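Local coordinates for PAC2 family protein (Streptomyces avermitilis, PDB 3MNF) that is of unknown function but belongs to the PAC2 family, named after a proteasome-assembly chaperone, at residues A[70-75]-A[86-91]; A[39-44]-A[102-107]; A[6-11]-A[111-116]. One frame throughout, in Å; residues are numbered along the deposited sequence.

Contact 1 (A[70-75]-A[86-91]); sequences TRLSVV and VLVRGI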
loop_
_atom_site.group_PDB
_atom_site.type_symbol
_atom_site.label_atom_id
_atom_site.label_comp_id
_atom_site.label_asym_id
_atom_site.label_seq_id
_atom_site.Cartn_x
_atom_site.Cartn_y
_atom_site.Cartn_z
ATOM N N THR A 70 1.381 -19.201 0.580
ATOM C CA THR A 70 2.586 -19.830 1.068
ATOM C C THR A 70 2.282 -20.030 2.518
ATOM O O THR A 70 1.992 -19.067 3.236
ATOM C CB THR A 70 3.802 -18.910 0.898
ATOM O OG1 THR A 70 4.042 -18.716 -0.503
ATOM C CG2 THR A 70 5.030 -19.506 1.528
ATOM N N ARG A 71 2.303 -21.288 2.942
ATOM C CA ARG A 71 1.836 -21.623 4.264
ATOM C C ARG A 71 2.986 -22.156 5.104
ATOM O O ARG A 71 3.857 -22.858 4.592
ATOM C CB ARG A 71 0.694 -22.611 4.161
ATOM C CG ARG A 71 -0.119 -22.774 5.433
ATOM C CD ARG A 71 -1.466 -23.482 5.162
ATOM N NE ARG A 71 -1.999 -23.173 3.825
ATOM C CZ ARG A 71 -3.020 -22.353 3.580
ATOM N NH1 ARG A 71 -3.666 -21.737 4.581
ATOM N NH2 ARG A 71 -3.403 -22.162 2.316
ATOM N N LEU A 72 2.995 -21.786 6.385
ATOM C CA LEU A 72 4.020 -22.219 7.329
ATOM C C LEU A 72 3.486 -23.184 8.403
ATOM O O LEU A 72 2.469 -22.907 9.048
ATOM C CB LEU A 72 4.661 -21.006 7.998
ATOM C CG LEU A 72 5.455 -20.031 7.123
ATOM C CD1 LEU A 72 4.565 -18.891 6.623
ATOM C CD2 LEU A 72 6.633 -19.446 7.881
ATOM N N SER A 73 4.176 -24.311 8.584
ATOM C CA SER A 73 3.833 -25.272 9.636
ATOM C C SER A 73 5.077 -25.775 10.360
ATOM O O SER A 73 6.185 -25.691 9.812
ATOM C CB SER A 73 3.087 -26.462 9.050
ATOM O OG SER A 73 3.920 -27.190 8.173
ATOM N N VAL A 74 4.874 -26.286 11.579
ATOM C CA VAL A 74 5.941 -26.832 12.441
ATOM C C VAL A 74 5.850 -28.338 12.520
ATOM O O VAL A 74 4.773 -28.888 12.774
ATOM C CB VAL A 74 5.798 -26.413 13.921
ATOM C CG1 VAL A 74 7.130 -26.507 14.625
ATOM C CG2 VAL A 74 5.235 -25.026 14.057
ATOM N N VAL A 75 6.981 -29.004 12.341
ATOM C CA VAL A 75 7.060 -30.430 12.605
ATOM C C VAL A 75 8.008 -30.648 13.775
ATOM O O VAL A 75 8.988 -29.919 13.927
ATOM C CB VAL A 75 7.454 -31.282 11.345
ATOM C CG1 VAL A 75 6.402 -31.182 10.262
ATOM C CG2 VAL A 75 8.783 -30.867 10.791
ATOM N N VAL A 86 10.618 -26.034 10.409
ATOM C CA VAL A 86 9.621 -25.083 9.973
ATOM C C VAL A 86 9.496 -25.290 8.485
ATOM O O VAL A 86 10.448 -25.043 7.735
ATOM C CB VAL A 86 10.061 -23.636 10.274
ATOM C CG1 VAL A 86 9.112 -22.653 9.658
ATOM C CG2 VAL A 86 10.161 -23.404 11.781
ATOM N N LEU A 87 8.339 -25.763 8.041
ATOM C CA LEU A 87 8.167 -26.046 6.616
ATOM C C LEU A 87 7.444 -24.891 5.941
ATOM O O LEU A 87 6.496 -24.319 6.508
ATOM C CB LEU A 87 7.424 -27.365 6.396
ATOM C CG LEU A 87 8.076 -28.562 7.079
ATOM C CD1 LEU A 87 7.250 -29.806 6.901
ATOM C CD2 LEU A 87 9.460 -28.777 6.549
ATOM N N VAL A 88 7.900 -24.535 4.746
ATOM C CA VAL A 88 7.275 -23.480 3.996
ATOM C C VAL A 88 6.846 -24.030 2.668
ATOM O O VAL A 88 7.686 -24.408 1.865
ATOM C CB VAL A 88 8.240 -22.318 3.786
ATOM C CG1 VAL A 88 7.608 -21.220 2.923
ATOM C CG2 VAL A 88 8.666 -21.756 5.142
ATOM N N ARG A 89 5.538 -24.074 2.437
ATOM C CA ARG A 89 4.983 -24.622 1.207
ATOM C C ARG A 89 4.261 -23.543 0.435
ATOM O O ARG A 89 3.164 -23.105 0.821
ATOM C CB ARG A 89 4.028 -25.750 1.541
ATOM C CG ARG A 89 4.738 -26.936 2.143
ATOM C CD ARG A 89 3.791 -28.033 2.531
ATOM N NE ARG A 89 3.010 -28.472 1.381
ATOM C CZ ARG A 89 1.848 -29.107 1.469
ATOM N NH1 ARG A 89 1.329 -29.379 2.655
ATOM N NH2 ARG A 89 1.214 -29.468 0.369
ATOM N N GLY A 90 4.871 -23.098 -0.654
ATOM C CA GLY A 90 4.316 -21.965 -1.358
ATOM C C GLY A 90 4.199 -22.151 -2.847
ATOM O O GLY A 90 4.738 -23.086 -3.423
ATOM N N ILE A 91 3.444 -21.262 -3.464
ATOM C CA ILE A 91 3.485 -21.038 -4.898
ATOM C C ILE A 91 4.460 -19.859 -5.114
ATOM O O ILE A 91 4.469 -18.920 -4.310
ATOM C CB ILE A 91 2.112 -20.587 -5.310
ATOM C CG1 ILE A 91 1.047 -21.472 -4.622
ATOM C CG2 ILE A 91 2.008 -20.434 -6.843
ATOM C CD1 ILE A 91 0.538 -22.581 -5.490
#
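Segments 70-75 and 86-91 run antiparallel, their axes 4.4 Å apart at the closest point, and the hydrogen-bonded pairs Arg71-Arg89 and Ser73-Leu87 each exchange two backbone bonds. Arg71 N meets Arg89 O at 2.9 Å, and Leu87 N reaches Ser73 O at 2.8 Å. Between them lies the non-hydrogen-bonded pair Leu72-Val88. On this face, Leu72 and Val88 lie side by side and point the same way, with Leu72 CD2 4.1 Å from Val88 CG2. The other Val88 methyl, CG1, is anti to the backbone N (chi1 177°) and meets Thr70 CG2, while Thr70 OG1 is hydrogen-bonded to Tyr47 OH. The two strands are the arms of a beta hairpin inside the mixed sheet, and helix 97-111 covers the face carrying Thr70, Leu72, Val86 and Val88. On the face of Ser73 and Leu87, Leu87 CD1 lies 3.7 Å from Val75 CG1, the two side chains crossing at about a right angle. Ser73 OG passes 3.9 Å from Leu87 CB and is hydrogen-bonded to Asp30. The end of the Arg71 side chain leads away, and its NH1 forms a salt bridge with Glu110 of the second subunit.

Contact 2 (A[39-44]-A[102-107]); sequences AALDAE and NELLAF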
loop_
_atom_site.group_PDB
_atom_site.type_symbol
_atom_site.label_atom_id
_atom_site.label_comp_id
_atom_site.label_asym_id
_atom_site.label_seq_id
_atom_site.Cartn_x
_atom_site.Cartn_y
_atom_site.Cartn_z
ATOM N N ALA A 39 0.662 -20.341 10.045
ATOM C CA ALA A 39 0.598 -19.084 9.312
ATOM C C ALA A 39 0.515 -19.276 7.808
ATOM O O ALA A 39 1.180 -20.125 7.257
ATOM C CB ALA A 39 1.802 -18.191 9.673
ATOM N N ALA A 40 -0.317 -18.488 7.160
ATOM C CA ALA A 40 -0.277 -18.375 5.722
ATOM C C ALA A 40 0.033 -16.912 5.350
ATOM O O ALA A 40 -0.506 -15.990 5.971
ATOM C CB ALA A 40 -1.598 -18.796 5.141
ATOM N N LEU A 41 0.898 -16.681 4.363
ATOM C CA LEU A 41 1.089 -15.318 3.885
ATOM C C LEU A 41 -0.178 -14.822 3.197
ATOM O O LEU A 41 -0.901 -15.593 2.559
ATOM C CB LEU A 41 2.257 -15.192 2.928
ATOM C CG LEU A 41 3.638 -15.519 3.480
ATOM C CD1 LEU A 41 4.703 -15.148 2.462
ATOM C CD2 LEU A 41 3.892 -14.801 4.767
ATOM N N ASP A 42 -0.446 -13.530 3.350
ATOM C CA ASP A 42 -1.601 -12.904 2.749
ATOM C C ASP A 42 -1.500 -12.867 1.217
ATOM O O ASP A 42 -0.784 -12.032 0.660
ATOM C CB ASP A 42 -1.703 -11.488 3.284
ATOM C CG ASP A 42 -2.971 -10.830 2.895
ATOM O OD1 ASP A 42 -3.537 -11.273 1.883
ATOM O OD2 ASP A 42 -3.410 -9.893 3.604
ATOM N N ALA A 43 -2.245 -13.740 0.543
ATOM C CA ALA A 43 -2.194 -13.853 -0.905
ATOM C C ALA A 43 -2.400 -12.520 -1.582
ATOM O O ALA A 43 -1.702 -12.194 -2.538
ATOM C CB ALA A 43 -3.191 -14.824 -1.376
ATOM N N GLU A 44 -3.333 -11.734 -1.058
ATOM C CA GLU A 44 -3.649 -10.397 -1.553
ATOM C C GLU A 44 -2.428 -9.561 -1.961
ATOM O O GLU A 44 -2.505 -8.777 -2.900
ATOM C CB GLU A 44 -4.431 -9.665 -0.496
ATOM C CG GLU A 44 -5.277 -8.522 -0.982
ATOM C CD GLU A 44 -6.614 -8.946 -1.563
ATOM O OE1 GLU A 44 -6.772 -10.120 -1.993
ATOM O OE2 GLU A 44 -7.503 -8.074 -1.611
ATOM N N ASN A 102 11.114 -10.910 2.949
ATOM C CA ASN A 102 11.193 -10.300 4.257
ATOM C C ASN A 102 10.197 -10.926 5.192
ATOM O O ASN A 102 10.500 -11.166 6.341
ATOM C CB ASN A 102 10.958 -8.811 4.162
ATOM C CG ASN A 102 12.168 -8.065 3.612
ATOM O OD1 ASN A 102 13.271 -8.635 3.470
ATOM N ND2 ASN A 102 11.973 -6.771 3.293
ATOM N N GLU A 103 9.010 -11.231 4.689
ATOM C CA GLU A 103 7.966 -11.811 5.516
ATOM C C GLU A 103 8.410 -13.180 6.050
ATOM O O GLU A 103 8.257 -13.468 7.235
ATOM C CB GLU A 103 6.645 -11.883 4.751
ATOM C CG GLU A 103 5.409 -11.828 5.633
ATOM C CD GLU A 103 4.199 -11.215 4.930
ATOM O OE1 GLU A 103 4.347 -10.124 4.374
ATOM O OE2 GLU A 103 3.089 -11.805 4.917
ATOM N N LEU A 104 8.989 -14.013 5.187
ATOM C CA LEU A 104 9.485 -15.306 5.628
ATOM C C LEU A 104 10.632 -15.120 6.616
ATOM O O LEU A 104 10.656 -15.758 7.665
ATOM C CB LEU A 104 9.897 -16.153 4.429
ATOM C CG LEU A 104 8.777 -16.501 3.429
ATOM C CD1 LEU A 104 9.319 -17.228 2.206
ATOM C CD2 LEU A 104 7.714 -17.343 4.076
ATOM N N LEU A 105 11.550 -14.204 6.326
ATOM C CA LEU A 105 12.648 -13.901 7.256
ATOM C C LEU A 105 12.217 -13.381 8.625
ATOM O O LEU A 105 12.955 -13.532 9.591
ATOM C CB LEU A 105 13.663 -12.934 6.636
ATOM C CG LEU A 105 14.515 -13.525 5.505
ATOM C CD1 LEU A 105 15.402 -12.460 4.916
ATOM C CD2 LEU A 105 15.348 -14.705 5.978
ATOM N N ALA A 106 11.038 -12.767 8.708
ATOM C CA ALA A 106 10.511 -12.308 9.994
ATOM C C ALA A 106 10.072 -13.511 10.818
ATOM O O ALA A 106 10.379 -13.601 12.029
ATOM C CB ALA A 106 9.389 -11.369 9.807
ATOM N N PHE A 107 9.386 -14.447 10.164
ATOM C CA PHE A 107 9.029 -15.670 10.823
ATOM C C PHE A 107 10.286 -16.394 11.260
ATOM O O PHE A 107 10.381 -16.844 12.423
ATOM C CB PHE A 107 8.207 -16.567 9.934
ATOM C CG PHE A 107 6.780 -16.191 9.877
ATOM C CD1 PHE A 107 5.979 -16.301 10.998
ATOM C CD2 PHE A 107 6.213 -15.719 8.690
ATOM C CE1 PHE A 107 4.621 -15.928 10.948
ATOM C CE2 PHE A 107 4.865 -15.366 8.624
ATOM C CZ PHE A 107 4.069 -15.465 9.755
#
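Leu41 pushes its forked end into a hollow on helix 97-111 formed by Glu103, Leu104 and Phe107. This is helix-on-sheet packing: the helix lies over one face of the mixed sheet near strand 36-40, an outermost strand within this chain, and Glu103, Leu104 and Phe107 span about one turn. A chi1 of -63° sets CG of Leu41 anti to the carbonyl carbon; from there the two methyls diverge. CD1 turns to Leu104, whose side chain crosses that of Leu41 at about a right angle, and lies 4.1 Å from Leu104 CD2. CD2 touches both Glu103 and Phe107: it is 3.4 Å from Glu103 CG and 4.0 Å from Phe107 CE2, where it meets the edge of the ring near its plane. Glu103 and Leu41 reach toward each other tip to tip, with OE2 beside CD2, while OE1 is hydrogen-bonded to Tyr46. An alanine in place of Leu41 would probably leave a gap between Glu103, Leu104 and Phe107 and let the Glu103 arm shift more freely. Farther back along the strand, Ala39 offers a much smaller bump to the far end of the Phe107 ring. The second subunit adds to this packing, its own Phe107 lying on Ala39 and its Phe38 on Phe107. Within the chain, Ala39 CB approaches the ring obliquely, 3.5 Å from Phe107 CZ and 3.8 Å from Phe107 CE1.

Contact 3 (A[6-11]-A[111-116]); sequences PVMVAA and LGVELV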
loop_
_atom_site.group_PDB
_atom_site.type_symbol
_atom_site.label_atom_id
_atom_site.label_comp_id
_atom_site.label_asym_id
_atom_site.label_seq_id
_atom_site.Cartn_x
_atom_site.Cartn_y
_atom_site.Cartn_z
ATOM N N PRO A 6 16.332 -24.773 15.277
ATOM C CA PRO A 6 15.242 -24.974 14.277
ATOM C C PRO A 6 15.669 -24.697 12.851
ATOM O O PRO A 6 16.334 -23.707 12.605
ATOM C CB PRO A 6 14.163 -23.961 14.683
ATOM C CG PRO A 6 14.570 -23.433 15.987
ATOM C CD PRO A 6 16.039 -23.651 16.181
ATOM N N VAL A 7 15.287 -25.561 11.917
ATOM C CA VAL A 7 15.631 -25.376 10.502
ATOM C C VAL A 7 14.367 -25.123 9.687
ATOM O O VAL A 7 13.330 -25.741 9.922
ATOM C CB VAL A 7 16.369 -26.612 9.915
ATOM C CG1 VAL A 7 16.725 -26.395 8.454
ATOM C CG2 VAL A 7 17.618 -26.916 10.690
HETATM N N MSE A 8 14.456 -24.216 8.724
HETATM C CA MSE A 8 13.345 -23.933 7.830
HETATM C C MSE A 8 13.633 -24.595 6.495
HETATM O O MSE A 8 14.699 -24.403 5.911
HETATM C CB MSE A 8 13.173 -22.414 7.668
HETATM C CG MSE A 8 12.218 -21.963 6.538
HETATM SE SE MSE A 8 12.042 -19.998 6.430
HETATM C CE MSE A 8 11.058 -19.557 8.065
ATOM N N VAL A 9 12.689 -25.386 6.016
ATOM C CA VAL A 9 12.826 -26.017 4.711
ATOM C C VAL A 9 11.712 -25.500 3.842
ATOM O O VAL A 9 10.552 -25.691 4.168
ATOM C CB VAL A 9 12.708 -27.553 4.802
ATOM C CG1 VAL A 9 12.951 -28.181 3.440
ATOM C CG2 VAL A 9 13.685 -28.096 5.809
ATOM N N ALA A 10 12.051 -24.853 2.741
ATOM C CA ALA A 10 11.020 -24.248 1.912
ATOM C C ALA A 10 11.027 -24.787 0.501
ATOM O O ALA A 10 12.049 -25.262 0.022
ATOM C CB ALA A 10 11.182 -22.756 1.889
ATOM N N ALA A 11 9.883 -24.717 -0.162
ATOM C CA ALA A 11 9.761 -25.135 -1.550
ATOM C C ALA A 11 8.606 -24.396 -2.198
ATOM O O ALA A 11 7.590 -24.143 -1.529
ATOM C CB ALA A 11 9.549 -26.644 -1.650
ATOM N N LEU A 111 11.077 -17.197 15.195
ATOM C CA LEU A 111 11.196 -18.605 15.553
ATOM C C LEU A 111 12.611 -19.013 15.889
ATOM O O LEU A 111 12.834 -20.132 16.334
ATOM C CB LEU A 111 10.671 -19.491 14.439
ATOM C CG LEU A 111 9.167 -19.398 14.182
ATOM C CD1 LEU A 111 8.827 -19.871 12.761
ATOM C CD2 LEU A 111 8.393 -20.163 15.222
ATOM N N GLY A 112 13.566 -18.115 15.690
ATOM C CA GLY A 112 14.962 -18.418 15.932
ATOM C C GLY A 112 15.534 -19.440 14.967
ATOM O O GLY A 112 16.420 -20.194 15.335
ATOM N N VAL A 113 15.038 -19.480 13.733
ATOM C CA VAL A 113 15.620 -20.363 12.719
ATOM C C VAL A 113 17.109 -20.097 12.541
ATOM O O VAL A 113 17.518 -18.953 12.366
ATOM C CB VAL A 113 14.960 -20.192 11.371
ATOM C CG1 VAL A 113 15.802 -20.861 10.307
ATOM C CG2 VAL A 113 13.584 -20.779 11.411
ATOM N N GLU A 114 17.918 -21.154 12.598
ATOM C CA GLU A 114 19.370 -21.003 12.459
ATOM C C GLU A 114 19.904 -21.294 11.071
ATOM O O GLU A 114 20.998 -20.837 10.735
ATOM C CB GLU A 114 20.129 -21.815 13.511
ATOM C CG GLU A 114 20.261 -21.099 14.867
ATOM C CD GLU A 114 20.719 -19.622 14.763
ATOM O OE1 GLU A 114 20.812 -19.070 13.629
ATOM O OE2 GLU A 114 20.983 -19.017 15.834
ATOM N N LEU A 115 19.126 -22.037 10.280
ATOM C CA LEU A 115 19.489 -22.385 8.917
ATOM C C LEU A 115 18.245 -22.509 8.030
ATOM O O LEU A 115 17.239 -23.109 8.433
ATOM C CB LEU A 115 20.269 -23.694 8.929
ATOM C CG LEU A 115 20.433 -24.511 7.649
ATOM C CD1 LEU A 115 21.459 -23.897 6.703
ATOM C CD2 LEU A 115 20.814 -25.911 8.021
ATOM N N VAL A 116 18.325 -21.943 6.826
ATOM C CA VAL A 116 17.256 -22.080 5.835
ATOM C C VAL A 116 17.690 -22.955 4.649
ATOM O O VAL A 116 18.630 -22.601 3.917
ATOM C CB VAL A 116 16.810 -20.710 5.292
ATOM C CG1 VAL A 116 15.689 -20.876 4.313
ATOM C CG2 VAL A 116 16.365 -19.818 6.415
#
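Pairing of parallel strands in the interior of the mixed sheet joins Met8 to Val116, at the point where the chain leaves helix 97-111 and enters strand 115-124. Met8 N donates to Leu115 O at 3.0 Å in a nearly straight bond (167°). Just before it, Pro6 O accepts Glu114 N at 3.0 Å. The connection from the helix starts with a Schellman motif: Gly112, with a positive phi of 67°, is the first residue after the helix, and its O lies 3.6 Å from Pro6 CD. Val7 and Leu115 lie side by side on one face of the sheet, Val7 CG1 being 4.1 Å from Leu115 CD2. On the other face Met8, a selenomethionine, lays CB 4.0 Å from Val113 CG1, and both residues also touch Ala108 of the helix. Met8 CG, anti to the backbone N (chi1 168°), comes 4.3 Å from Val116 CG1. Strand 82-91 runs parallel to strand 7-13 on its other flank, and the whole is the arrangement of a beta-alpha-beta crossover, here from strand 82-91 through helix 97-111 to strand 115-124, with strand 7-13 between the two.

From the N terminus, segment 6-11 meets 111-116 only about a hundred residues later, so contact 3 closes the widest loop. Segment 39-44 comes next and is matched by 102-107, placing contact 2 wholly within that span; contact 1, a hairpin, closes the innermost loop. The three are concentric and none crosses another. They are also continuous in space: Leu72 N probably bonds to Ala39 O, joining contacts 1 and 2 through neighbouring strands, while Val86 N and Val7 O probably do the same for contacts 1 and 3. Helix 97-111 supplies contact 2 and runs on into contact 3, so one helix and five adjacent strands, from 36-40 to 115-124, are tied together.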